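Local coordinates for SMI1/KNR4 family protein (Pseudomonas syringae pv. tomato, PDB 2PAG), which is of unknown function but binds calcium ions and belongs to the SMI1/KNR4 family of the SUKH clan, at residues E20-D25 against T61-Q66. Numbering follows the deposited sequence.
Sequences ELPDED and TVTDPQ
Pro22 and Thr63 meet where the lead-in to an N-capped helix runs beside a loop of this SUKH-family fold, the loop that links helices 40-49 and 71-81. Asp23 is the N-cap of helix 24-34, its OD1 accepting from Gln26 N, and the proline just before it supplies the apolar half of the contact. The Pro22 ring lies across both neighbours at about a right angle. Pro22 CB stands 3.5 Å from Val62 CG2, a tight approach for two carbons, and Pro22 CG is close to the same methyl. Thr63 CG2 comes to 3.6 Å from Pro22 CB and also lies near Pro22 CD, which places two methyl groups of the loop against one ring. Both Pro22 and Val62 are buried, and helix 24-34 backs them through Leu27 and Ile30 respectively.

The pair illustrates how one threonine can serve both halves of an interface, its methyl in the close apolar packing and its hydroxyl on the looser, water-linked side. With chi1 at 61°, OG1 sits between the backbone N and the carbonyl carbon, while CG2 lies anti to the carbonyl carbon. Thr63 OG1 is 3.1 Å from Glu20 O, a hydrogen bond that is possible but not settled, since the one proton could also go to the water that accepts from Glu20 N and lies 3.0 Å from Thr63 OG1. Glu20, exposed, meets Thr63 through its backbone O and its CB, the latter 3.8 Å from Thr63 OG1. Its carboxylate reaches the loop through solvent instead: a second water donates to Glu20 OE1 at 2.6 Å and to Thr63 O at 2.9 Å.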
loop_
_atom_site.group_PDB
_atom_site.type_symbol
_atom_site.label_atom_id
_atom_site.label_comp_id
_atom_site.label_asym_id
_atom_site.label_seq_id
_atom_site.Cartn_x
_atom_site.Cartn_y
_atom_site.Cartn_z
ATOM N N GLU A 20 4.206 -13.156 -2.205
ATOM C CA GLU A 20 2.975 -13.814 -2.622
ATOM C C GLU A 20 1.852 -12.814 -2.821
ATOM O O GLU A 20 1.784 -11.797 -2.133
ATOM C CB GLU A 20 2.549 -14.851 -1.586
ATOM C CG GLU A 20 3.573 -15.949 -1.358
ATOM C CD GLU A 20 3.083 -17.008 -0.393
ATOM O OE1 GLU A 20 2.632 -16.640 0.715
ATOM O OE2 GLU A 20 3.155 -18.209 -0.739
ATOM N N LEU A 21 0.980 -13.110 -3.777
ATOM C CA LEU A 21 -0.161 -12.253 -4.065
ATOM C C LEU A 21 -1.341 -12.829 -3.278
ATOM O O LEU A 21 -1.586 -14.034 -3.307
ATOM C CB LEU A 21 -0.453 -12.276 -5.570
ATOM C CG LEU A 21 -1.396 -11.215 -6.133
ATOM C CD1 LEU A 21 -0.792 -9.829 -5.913
ATOM C CD2 LEU A 21 -1.625 -11.474 -7.617
ATOM N N PRO A 22 -2.081 -11.975 -2.552
ATOM C CA PRO A 22 -3.225 -12.443 -1.765
ATOM C C PRO A 22 -4.475 -12.689 -2.597
ATOM O O PRO A 22 -4.578 -12.230 -3.731
ATOM C CB PRO A 22 -3.441 -11.303 -0.780
ATOM C CG PRO A 22 -3.160 -10.100 -1.649
ATOM C CD PRO A 22 -1.888 -10.522 -2.386
ATOM N N ASP A 23 -5.411 -13.438 -2.025
ATOM C CA ASP A 23 -6.684 -13.687 -2.683
ATOM C C ASP A 23 -7.704 -12.872 -1.900
ATOM O O ASP A 23 -7.388 -12.312 -0.844
ATOM C CB ASP A 23 -7.055 -15.174 -2.663
ATOM C CG ASP A 23 -6.937 -15.794 -1.289
ATOM O OD1 ASP A 23 -7.439 -15.201 -0.310
ATOM O OD2 ASP A 23 -6.350 -16.895 -1.193
ATOM N N GLU A 24 -8.925 -12.799 -2.407
ATOM C CA GLU A 24 -9.954 -12.020 -1.745
ATOM C C GLU A 24 -10.208 -12.401 -0.288
ATOM O O GLU A 24 -10.419 -11.521 0.547
ATOM C CB GLU A 24 -11.241 -12.075 -2.569
ATOM C CG GLU A 24 -11.096 -11.348 -3.899
ATOM C CD GLU A 24 -12.360 -11.359 -4.727
ATOM O OE1 GLU A 24 -12.752 -12.449 -5.201
ATOM O OE2 GLU A 24 -12.961 -10.277 -4.901
ATOM N N ASP A 25 -10.164 -13.693 0.031
ATOM C CA ASP A 25 -10.390 -14.134 1.407
ATOM C C ASP A 25 -9.332 -13.578 2.354
ATOM O O ASP A 25 -9.638 -13.203 3.489
ATOM C CB ASP A 25 -10.390 -15.662 1.499
ATOM C CG ASP A 25 -11.563 -16.290 0.778
ATOM O OD1 ASP A 25 -12.719 -15.968 1.124
ATOM O OD2 ASP A 25 -11.326 -17.110 -0.137
ATOM N N THR A 61 1.889 -4.996 2.258
ATOM C CA THR A 61 1.537 -6.341 1.832
ATOM C C THR A 61 0.643 -6.980 2.893
ATOM O O THR A 61 0.511 -6.459 3.999
ATOM C CB THR A 61 2.798 -7.205 1.655
ATOM O OG1 THR A 61 3.547 -7.227 2.882
ATOM C CG2 THR A 61 3.665 -6.645 0.539
ATOM N N VAL A 62 0.032 -8.111 2.561
ATOM C CA VAL A 62 -0.840 -8.772 3.522
ATOM C C VAL A 62 -0.652 -10.281 3.625
ATOM O O VAL A 62 -1.394 -10.940 4.352
ATOM C CB VAL A 62 -2.330 -8.516 3.185
ATOM C CG1 VAL A 62 -2.618 -7.022 3.165
ATOM C CG2 VAL A 62 -2.676 -9.146 1.840
ATOM N N THR A 63 0.348 -10.821 2.932
ATOM C CA THR A 63 0.567 -12.270 2.913
ATOM C C THR A 63 1.663 -12.831 3.816
ATOM O O THR A 63 1.755 -14.050 3.996
ATOM C CB THR A 63 0.843 -12.757 1.476
ATOM O OG1 THR A 63 2.032 -12.126 0.982
ATOM C CG2 THR A 63 -0.333 -12.412 0.555
ATOM N N ASP A 64 2.501 -11.964 4.369
ATOM C CA ASP A 64 3.573 -12.419 5.258
ATOM C C ASP A 64 3.551 -11.637 6.572
ATOM O O ASP A 64 4.097 -10.540 6.668
ATOM C CB ASP A 64 4.936 -12.260 4.569
ATOM C CG ASP A 64 6.103 -12.606 5.483
ATOM O OD1 ASP A 64 5.866 -13.194 6.558
ATOM O OD2 ASP A 64 7.261 -12.293 5.119
ATOM N N PRO A 65 2.916 -12.199 7.611
ATOM C CA PRO A 65 2.838 -11.527 8.911
ATOM C C PRO A 65 4.178 -11.164 9.555
ATOM O O PRO A 65 4.218 -10.386 10.511
ATOM C CB PRO A 65 2.022 -12.507 9.762
ATOM C CG PRO A 65 2.293 -13.841 9.111
ATOM C CD PRO A 65 2.235 -13.505 7.648
ATOM N N GLN A 66 5.270 -11.714 9.034
ATOM C CA GLN A 66 6.589 -11.420 9.586
ATOM C C GLN A 66 7.302 -10.314 8.822
ATOM O O GLN A 66 8.386 -9.878 9.212
ATOM C CB GLN A 66 7.456 -12.683 9.585
ATOM C CG GLN A 66 6.957 -13.776 10.515
ATOM C CD GLN A 66 7.017 -13.368 11.974
ATOM O OE1 GLN A 66 6.358 -12.414 12.394
ATOM N NE2 GLN A 66 7.813 -14.089 12.756
HETATM O O HOH W 1 4.917 -12.930 0.766
HETATM O O HOH W 2 3.816 -14.931 2.204
#